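Local coordinates for IPT/TIG domain-containing protein BACOVA_02650 (Bacteroides ovatus, PDB 5E7H), which binds polysaccharide at the cell surface and probably mediates xyloglucan binding before its transport into the periplasm for degradation, at residues L162-F167 with D253-V258; S9-V14 with W207-V212. All blocks are in the same frame, centred on the assembly; numbering follows the deposited sequence.

Overall arrangement
Contact 1 joins two neighbouring antiparallel strands of the xyloglucan-binding domain, and contact 2 docks a loop of the IPT/TIG domain on the same sheet; their centres lie about 7 Å apart. Along the chain the segments alternate: 9-14 comes first, in the loop between strands 4-8 and 18-24, followed by 162-167, 207-212 and 253-258. Strand 160-168, in contact 1, lies between 246-259 and 207-213, the strand of contact 2. The polar side chains of contact 1 rise from the sheet face on which the loop sits, and meet its hydroxyls. Together the contacts show a domain interface built on a strand pairing, in the C-terminal two domains of this surface glycan-binding protein.

Contact 1 of 2, residues L162-F167 with D253-V258; sequences LQFECF and DNFRIV. With NA (sodium ion), chain I.
Arg256 and Glu165 meet on one face of an antiparallel strand pair of the xyloglucan-binding domain, in which a beta bulge shifts the register by one residue between Gln163 and Glu165. Arg256 grips Glu165 end-on, NH2 and NH1 both turned to the single atom OE2, with NH2 at 2.8 Å from OE2 on its syn side. Carboxylate and guanidinium lie nearly coplanar, 21° apart. Gln163 CB sits above one guanidinium face, while NE of Arg256 donates to Gln163 OE1 at 3.2 Å; the Gln163 amide plane stands 78° from that of the guanidinium, and OE1 lies tilted out of the guanidinium plane. Within its own strand NH1 also donates to Asn254 O. An alanine in place of Arg256 would probably leave the buried Glu165 carboxylate without its charge partner and Gln163 freer to turn. Gln163 OE1 is also hydrogen-bonded to Thr11 OG1, and Glu165 OE1 to Ser10 OG, both in the IPT/TIG loop.

The other face is apolar. The rings of Phe164 and Phe255 lie side by side, inclined at 32°; Phe164 CB rests over the Phe255 face, 4.0 Å from its centroid.

Back on the polar face, beside the bulge, the Asp253 carboxylate offers two oxygens to the sodium ion, whose site a water and the backbone oxygens of Asn92, Asn119 and Thr121 complete; OD2 binds at 2.5 Å, and OD1 also accepts from Asn254 N.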
ATOM      1  N   LEU A 162       8.524  -3.223  -0.973  1.00 14.36           N
ATOM      2  CA  LEU A 162       7.465  -3.365   0.019  1.00 13.06           C
ATOM      3  C   LEU A 162       6.439  -2.287  -0.250  1.00 13.67           C
ATOM      4  O   LEU A 162       6.782  -1.104  -0.271  1.00 16.31           O
ATOM      5  CB  LEU A 162       8.011  -3.222   1.434  1.00 14.58           C
ATOM      6  CG  LEU A 162       6.987  -3.257   2.557  1.00 15.87           C
ATOM      7  CD1 LEU A 162       6.398  -4.654   2.705  1.00 15.18           C
ATOM      8  CD2 LEU A 162       7.616  -2.803   3.850  1.00 17.48           C
ATOM      9  N   GLN A 163       5.192  -2.697  -0.439  1.00 12.73           N
ATOM     10  CA  GLN A 163       4.071  -1.772  -0.625  1.00 13.44           C
ATOM     11  C   GLN A 163       3.091  -1.983   0.504  1.00 13.51           C
ATOM     12  O   GLN A 163       2.976  -3.085   1.056  1.00 14.31           O
ATOM     13  CB  GLN A 163       3.339  -2.002  -1.949  1.00 18.46           C
ATOM     14  CG  GLN A 163       4.081  -1.680  -3.183  1.00 24.35           C
ATOM     15  CD  GLN A 163       3.202  -1.896  -4.408  1.00 20.02           C
ATOM     16  OE1 GLN A 163       2.298  -2.744  -4.411  1.00 18.43           O
ATOM     17  NE2 GLN A 163       3.466  -1.135  -5.442  1.00 21.47           N
ATOM     18  N   PHE A 164       2.321  -0.949   0.806  1.00 12.46           N
ATOM     19  CA  PHE A 164       1.231  -1.081   1.772  1.00 12.17           C
ATOM     20  C   PHE A 164       0.311   0.090   1.564  1.00 13.11           C
ATOM     21  O   PHE A 164       0.713   1.087   0.978  1.00 14.83           O
ATOM     22  CB  PHE A 164       1.728  -1.129   3.231  1.00 13.29           C
ATOM     23  CG  PHE A 164       2.673  -0.021   3.622  1.00 14.43           C
ATOM     24  CD1 PHE A 164       4.050  -0.142   3.420  1.00 15.16           C
ATOM     25  CD2 PHE A 164       2.199   1.133   4.234  1.00 15.55           C
ATOM     26  CE1 PHE A 164       4.926   0.882   3.797  1.00 16.71           C
ATOM     27  CE2 PHE A 164       3.073   2.141   4.620  1.00 17.69           C
ATOM     28  CZ  PHE A 164       4.418   2.022   4.390  1.00 15.60           C
ATOM     29  N   GLU A 165      -0.900  -0.035   2.064  1.00 11.47           N
ATOM     30  CA  GLU A 165      -1.841   1.074   2.033  1.00 12.53           C
ATOM     31  C   GLU A 165      -1.736   1.792   3.352  1.00 13.52           C
ATOM     32  O   GLU A 165      -1.556   1.168   4.403  1.00 12.19           O
ATOM     33  CB  GLU A 165      -3.253   0.577   1.798  1.00 12.79           C
ATOM     34  CG  GLU A 165      -3.949   1.223   0.615  1.00 17.51           C
ATOM     35  CD  GLU A 165      -3.277   0.949  -0.725  1.00 20.23           C
ATOM     36  OE1 GLU A 165      -3.608   1.656  -1.693  1.00 20.43           O
ATOM     37  OE2 GLU A 165      -2.462   0.015  -0.826  1.00 20.59           O
ATOM     38  N   CYS A 166      -1.873   3.110   3.303  1.00 11.90           N
ATOM     39  CA  CYS A 166      -1.738   3.951   4.489  1.00 13.06           C
ATOM     40  C   CYS A 166      -2.760   5.080   4.445  1.00 14.89           C
ATOM     41  O   CYS A 166      -3.012   5.653   3.381  1.00 14.12           O
ATOM     42  CB  CYS A 166      -0.340   4.502   4.554  1.00 13.61           C
ATOM     43  SG  CYS A 166       0.044   5.435   6.056  1.00 15.83           S
ATOM     44  N   PHE A 167      -3.359   5.384   5.591  1.00 13.09           N
ATOM     45  CA  PHE A 167      -4.251   6.526   5.735  1.00 13.68           C
ATOM     46  C   PHE A 167      -3.706   7.419   6.830  1.00 13.96           C
ATOM     47  O   PHE A 167      -3.543   6.969   7.955  1.00 14.79           O
ATOM     48  CB  PHE A 167      -5.676   6.062   6.075  1.00 13.33           C
ATOM     49  CG  PHE A 167      -6.675   7.193   6.267  1.00 13.37           C
ATOM     50  CD1 PHE A 167      -6.631   8.007   7.397  1.00 15.69           C
ATOM     51  CD2 PHE A 167      -7.689   7.395   5.346  1.00 15.81           C
ATOM     52  CE1 PHE A 167      -7.562   9.046   7.572  1.00 17.58           C
ATOM     53  CE2 PHE A 167      -8.632   8.421   5.536  1.00 17.49           C
ATOM     54  CZ  PHE A 167      -8.553   9.231   6.650  1.00 16.71           C
ATOM     55  N   ASP A 253      -2.630  -1.124   6.021  1.00 12.11           N
ATOM     56  CA  ASP A 253      -3.174  -2.439   5.654  1.00 11.50           C
ATOM     57  C   ASP A 253      -2.443  -3.012   4.448  1.00 10.38           C
ATOM     58  O   ASP A 253      -1.755  -2.304   3.709  1.00 11.62           O
ATOM     59  CB  ASP A 253      -4.671  -2.331   5.355  1.00 12.07           C
ATOM     60  CG  ASP A 253      -5.434  -3.614   5.574  1.00 15.43           C
ATOM     61  OD1 ASP A 253      -4.877  -4.665   5.926  1.00 14.58           O
ATOM     62  OD2 ASP A 253      -6.675  -3.570   5.386  1.00 18.65           O
ATOM     63  N   ASN A 254      -2.612  -4.316   4.263  1.00 11.28           N
ATOM     64  CA  ASN A 254      -2.208  -5.026   3.036  1.00 12.27           C
ATOM     65  C   ASN A 254      -0.744  -4.819   2.682  1.00 11.69           C
ATOM     66  O   ASN A 254      -0.374  -4.487   1.553  1.00 12.87           O
ATOM     67  CB  ASN A 254      -3.108  -4.633   1.870  1.00 14.02           C
ATOM     68  CG  ASN A 254      -4.447  -5.298   1.965  1.00 16.70           C
ATOM     69  OD1 ASN A 254      -4.547  -6.462   2.373  1.00 18.11           O
ATOM     70  ND2 ASN A 254      -5.488  -4.577   1.600  1.00 20.22           N
ATOM     71  N   PHE A 255       0.115  -5.058   3.659  1.00 11.67           N
ATOM     72  CA  PHE A 255       1.532  -5.122   3.373  1.00 12.19           C
ATOM     73  C   PHE A 255       1.770  -6.235   2.365  1.00 11.63           C
ATOM     74  O   PHE A 255       1.207  -7.328   2.498  1.00 11.53           O
ATOM     75  CB  PHE A 255       2.357  -5.386   4.646  1.00 11.71           C
ATOM     76  CG  PHE A 255       2.303  -4.265   5.655  1.00 11.71           C
ATOM     77  CD1 PHE A 255       3.257  -3.254   5.636  1.00 14.18           C
ATOM     78  CD2 PHE A 255       1.298  -4.226   6.624  1.00 13.33           C
ATOM     79  CE1 PHE A 255       3.203  -2.212   6.562  1.00 14.77           C
ATOM     80  CE2 PHE A 255       1.238  -3.178   7.544  1.00 15.06           C
ATOM     81  CZ  PHE A 255       2.192  -2.178   7.503  1.00 14.64           C
ATOM     82  N   ARG A 256       2.620  -5.961   1.371  1.00 11.88           N
ATOM     83  CA  ARG A 256       2.833  -6.871   0.256  1.00 10.81           C
ATOM     84  C   ARG A 256       4.217  -6.641  -0.320  1.00 13.31           C
ATOM     85  O   ARG A 256       4.736  -5.521  -0.310  1.00 14.24           O
ATOM     86  CB  ARG A 256       1.729  -6.674  -0.806  1.00 13.62           C
ATOM     87  CG  ARG A 256       1.580  -5.241  -1.314  1.00 13.59           C
ATOM     88  CD  ARG A 256       0.186  -5.025  -1.924  1.00 16.64           C
ATOM     89  NE  ARG A 256      -0.023  -3.670  -2.444  1.00 15.82           N
ATOM     90  CZ  ARG A 256      -0.668  -2.688  -1.829  1.00 14.95           C
ATOM     91  NH1 ARG A 256      -1.150  -2.818  -0.606  1.00 16.13           N
ATOM     92  NH2 ARG A 256      -0.827  -1.534  -2.474  1.00 15.06           N
ATOM     93  N   ILE A 257       4.820  -7.715  -0.811  1.00 11.78           N
ATOM     94  CA  ILE A 257       6.123  -7.657  -1.456  1.00 11.74           C
ATOM     95  C   ILE A 257       5.913  -7.974  -2.914  1.00 13.35           C
ATOM     96  O   ILE A 257       5.386  -9.035  -3.247  1.00 13.10           O
ATOM     97  CB  ILE A 257       7.142  -8.647  -0.834  1.00 10.73           C
ATOM     98  CG1 ILE A 257       7.411  -8.266   0.620  1.00 13.37           C
ATOM     99  CG2 ILE A 257       8.426  -8.658  -1.646  1.00 13.77           C
ATOM    100  CD1 ILE A 257       8.258  -9.266   1.384  1.00 15.76           C
ATOM    101  N   VAL A 258       6.299  -7.039  -3.785  1.00 14.57           N
ATOM    102  CA  VAL A 258       6.088  -7.181  -5.225  1.00 15.01           C
ATOM    103  C   VAL A 258       7.352  -6.862  -5.998  1.00 16.21           C
ATOM    104  O   VAL A 258       8.287  -6.278  -5.453  1.00 15.15           O
ATOM    105  CB  VAL A 258       4.942  -6.263  -5.720  1.00 16.43           C
ATOM    106  CG1 VAL A 258       3.634  -6.604  -5.039  1.00 17.57           C
ATOM    107  CG2 VAL A 258       5.265  -4.807  -5.472  1.00 18.45           C
TER
HETATM  108 NA    NA I 508      -7.214  -5.892   6.083  1.00 24.60          NA
HETATM  109  O   HOH W   1      -7.149  -6.527   3.541  1.00 27.70           O

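Contact 2 of 2, residues S9-V14 with W207-V212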
ATOM      1  N   SER A   9      -2.693   4.603  -9.317  1.00 16.77           N
ATOM      2  CA  SER A   9      -2.522   5.128  -7.966  1.00 15.97           C
ATOM      3  C   SER A   9      -2.164   4.063  -6.932  1.00 16.18           C
ATOM      4  O   SER A   9      -1.401   4.328  -5.978  1.00 16.22           O
ATOM      5  CB  SER A   9      -3.800   5.868  -7.543  1.00 17.34           C
ATOM      6  OG  SER A   9      -4.933   5.024  -7.655  1.00 18.45           O
ATOM      7  N   SER A  10      -2.678   2.848  -7.099  1.00 15.52           N
ATOM      8  CA  SER A  10      -2.372   1.753  -6.187  1.00 14.89           C
ATOM      9  C   SER A  10      -2.588   0.411  -6.869  1.00 16.09           C
ATOM     10  O   SER A  10      -3.402   0.324  -7.788  1.00 17.92           O
ATOM     11  CB  SER A  10      -3.238   1.840  -4.939  1.00 15.17           C
ATOM     12  OG  SER A  10      -3.020   0.726  -4.099  1.00 14.67           O
ATOM     13  N   THR A  11      -1.851  -0.603  -6.433  1.00 16.51           N
ATOM     14  CA  THR A  11      -2.112  -1.982  -6.865  1.00 16.06           C
ATOM     15  C   THR A  11      -3.203  -2.646  -6.019  1.00 15.57           C
ATOM     16  O   THR A  11      -3.689  -3.707  -6.375  1.00 16.36           O
ATOM     17  CB  THR A  11      -0.838  -2.848  -6.800  1.00 16.61           C
ATOM     18  OG1 THR A  11      -0.375  -2.921  -5.454  1.00 18.02           O
ATOM     19  CG2 THR A  11       0.272  -2.286  -7.685  1.00 21.11           C
ATOM     20  N   MET A  12      -3.600  -2.043  -4.897  1.00 14.12           N
ATOM     21  CA  MET A  12      -4.620  -2.660  -4.047  1.00 14.72           C
ATOM     22  C   MET A  12      -5.418  -1.576  -3.338  1.00 15.11           C
ATOM     23  O   MET A  12      -5.446  -1.502  -2.109  1.00 17.16           O
ATOM     24  CB  MET A  12      -3.995  -3.638  -3.051  1.00 15.47           C
ATOM     25  CG  MET A  12      -5.031  -4.590  -2.450  1.00 15.20           C
ATOM     26  SD  MET A  12      -4.298  -5.980  -1.547  1.00 17.53           S
ATOM     27  CE  MET A  12      -3.829  -6.999  -2.917  1.00 19.02           C
ATOM     28  N   PRO A  13      -6.085  -0.740  -4.130  1.00 13.99           N
ATOM     29  CA  PRO A  13      -6.902   0.323  -3.531  1.00 15.14           C
ATOM     30  C   PRO A  13      -8.028  -0.256  -2.710  1.00 16.94           C
ATOM     31  O   PRO A  13      -8.642  -1.255  -3.076  1.00 16.71           O
ATOM     32  CB  PRO A  13      -7.418   1.100  -4.739  1.00 16.48           C
ATOM     33  CG  PRO A  13      -7.318   0.164  -5.891  1.00 17.96           C
ATOM     34  CD  PRO A  13      -6.155  -0.739  -5.597  1.00 15.51           C
ATOM     35  N   VAL A  14      -8.309   0.401  -1.587  1.00 16.20           N
ATOM     36  CA  VAL A  14      -9.425   0.008  -0.734  1.00 16.37           C
ATOM     37  C   VAL A  14     -10.759   0.128  -1.471  1.00 15.64           C
ATOM     38  O   VAL A  14     -11.009   1.097  -2.216  1.00 16.08           O
ATOM     39  CB  VAL A  14      -9.422   0.879   0.558  1.00 16.94           C
ATOM     40  CG1 VAL A  14     -10.654   0.599   1.434  1.00 17.97           C
ATOM     41  CG2 VAL A  14      -8.152   0.633   1.347  1.00 17.57           C
ATOM     42  N   TRP A 207      -6.874   7.160   1.661  1.00 14.95           N
ATOM     43  CA  TRP A 207      -5.865   6.128   1.539  1.00 14.22           C
ATOM     44  C   TRP A 207      -4.874   6.427   0.423  1.00 16.20           C
ATOM     45  O   TRP A 207      -5.243   6.993  -0.621  1.00 20.08           O
ATOM     46  CB  TRP A 207      -6.513   4.784   1.271  1.00 14.03           C
ATOM     47  CG  TRP A 207      -7.224   4.161   2.449  1.00 12.64           C
ATOM     48  CD1 TRP A 207      -8.560   4.220   2.717  1.00 14.27           C
ATOM     49  CD2 TRP A 207      -6.641   3.362   3.490  1.00 11.80           C
ATOM     50  NE1 TRP A 207      -8.841   3.526   3.866  1.00 14.80           N
ATOM     51  CE2 TRP A 207      -7.683   2.991   4.361  1.00 12.81           C
ATOM     52  CE3 TRP A 207      -5.337   2.943   3.780  1.00 12.92           C
ATOM     53  CZ2 TRP A 207      -7.473   2.212   5.477  1.00 12.33           C
ATOM     54  CZ3 TRP A 207      -5.119   2.160   4.908  1.00 12.82           C
ATOM     55  CH2 TRP A 207      -6.189   1.800   5.741  1.00 13.06           C
ATOM     56  N   MET A 208      -3.619   6.059   0.656  1.00 13.79           N
ATOM     57  CA  MET A 208      -2.592   6.100  -0.379  1.00 13.98           C
ATOM     58  C   MET A 208      -1.809   4.804  -0.365  1.00 14.04           C
ATOM     59  O   MET A 208      -1.757   4.098   0.664  1.00 14.20           O
ATOM     60  CB  MET A 208      -1.642   7.280  -0.172  1.00 18.12           C
ATOM     61  CG  MET A 208      -1.031   7.334   1.185  1.00 15.36           C
ATOM     62  SD  MET A 208       0.159   8.696   1.334  1.00 18.89           S
ATOM     63  CE  MET A 208       0.471   8.635   3.096  1.00 17.48           C
ATOM     64  N   GLN A 209      -1.214   4.488  -1.508  1.00 13.73           N
ATOM     65  CA  GLN A 209      -0.233   3.429  -1.562  1.00 12.09           C
ATOM     66  C   GLN A 209       1.131   4.011  -1.240  1.00 13.86           C
ATOM     67  O   GLN A 209       1.546   5.006  -1.835  1.00 16.86           O
ATOM     68  CB  GLN A 209      -0.211   2.774  -2.930  1.00 13.40           C
ATOM     69  CG  GLN A 209       0.902   1.741  -3.072  1.00 14.13           C
ATOM     70  CD  GLN A 209       0.872   1.083  -4.445  1.00 14.66           C
ATOM     71  OE1 GLN A 209       0.288   0.014  -4.634  1.00 16.01           O
ATOM     72  NE2 GLN A 209       1.445   1.757  -5.413  1.00 17.67           N
ATOM     73  N   CYS A 210       1.829   3.376  -0.307  1.00 13.77           N
ATOM     74  CA  CYS A 210       3.212   3.686   0.010  1.00 15.56           C
ATOM     75  C   CYS A 210       4.093   2.552  -0.494  1.00 14.06           C
ATOM     76  O   CYS A 210       3.686   1.392  -0.448  1.00 14.94           O
ATOM     77  CB  CYS A 210       3.417   3.842   1.511  1.00 14.69           C
ATOM     78  SG  CYS A 210       2.417   5.144   2.263  1.00 17.06           S
ATOM     79  N   SER A 211       5.295   2.886  -0.930  1.00 14.68           N
ATOM     80  CA  SER A 211       6.220   1.925  -1.504  1.00 15.52           C
ATOM     81  C   SER A 211       7.637   2.278  -1.076  1.00 18.41           C
ATOM     82  O   SER A 211       8.028   3.444  -1.163  1.00 18.02           O
ATOM     83  CB  SER A 211       6.123   1.936  -3.040  1.00 23.97           C
ATOM     84  OG  SER A 211       6.864   0.884  -3.604  1.00 34.01           O
ATOM     85  N   VAL A 212       8.390   1.288  -0.607  1.00 17.28           N
ATOM     86  CA  VAL A 212       9.835   1.468  -0.394  1.00 16.98           C
ATOM     87  C   VAL A 212      10.616   0.304  -1.007  1.00 17.78           C
ATOM     88  O   VAL A 212      10.098  -0.808  -1.102  1.00 17.34           O
ATOM     89  CB  VAL A 212      10.195   1.590   1.107  1.00 18.72           C
ATOM     90  CG1 VAL A 212       9.522   2.818   1.717  1.00 22.74           C
ATOM     91  CG2 VAL A 212       9.815   0.340   1.882  1.00 19.02           C
TER
HETATM   92  O   HOH W   2      -2.104   5.932  -3.918  1.00 21.20           O
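Gln209 OE1 accepts a hydrogen bond from the backbone N of Thr11 at 2.9 Å, almost straight (177°), the donor standing above the carbonyl plane. The same oxygen lies 3.1 Å from Thr11 OG1, and it also accepts a bond from Arg256 NH2 of strand 246-259, so several groups crowd round one buried acceptor. A glutamine suits the position because its long chain reaches from the strand to the loop backbone: CG is anti to the backbone N (chi1 174°) and the chain runs on extended, while NE2 is held at the other end of the amide by Ser197 OG. Thr11 OG1, besides its bond to Gln163, has Arg256 NE as a partner from the sheet.

Ser10 shapes the loop beside this amide. Its OG accepts from Met12 N at 2.9 Å, which makes an ST turn; since the same hydroxyl pairs with Glu165, a small side chain can fold its own backbone and meet the sheet at once. A water bridges the two backbones, donating to Ser9 O at 2.7 Å and accepting from Gln209 N.

Farther along the loop the contact becomes apolar. Val14 CG2 sits over the face of the Trp207 indole, 3.7 Å from the centroid of the five-membered ring and only 3° off its normal, a CH-pi contact for which a methyl of a beta-branched side chain and a broad flat ring are well suited. The indole NE1 bonds to Val117 O, and the ring of Phe167 meets Trp207 edge-to-face. The loop, lying between strands 4-8 and 18-24 of the IPT/TIG domain, therefore rests against strand 207-213, with strand 160-168 its neighbour in the sheet and strand 246-259 next beyond.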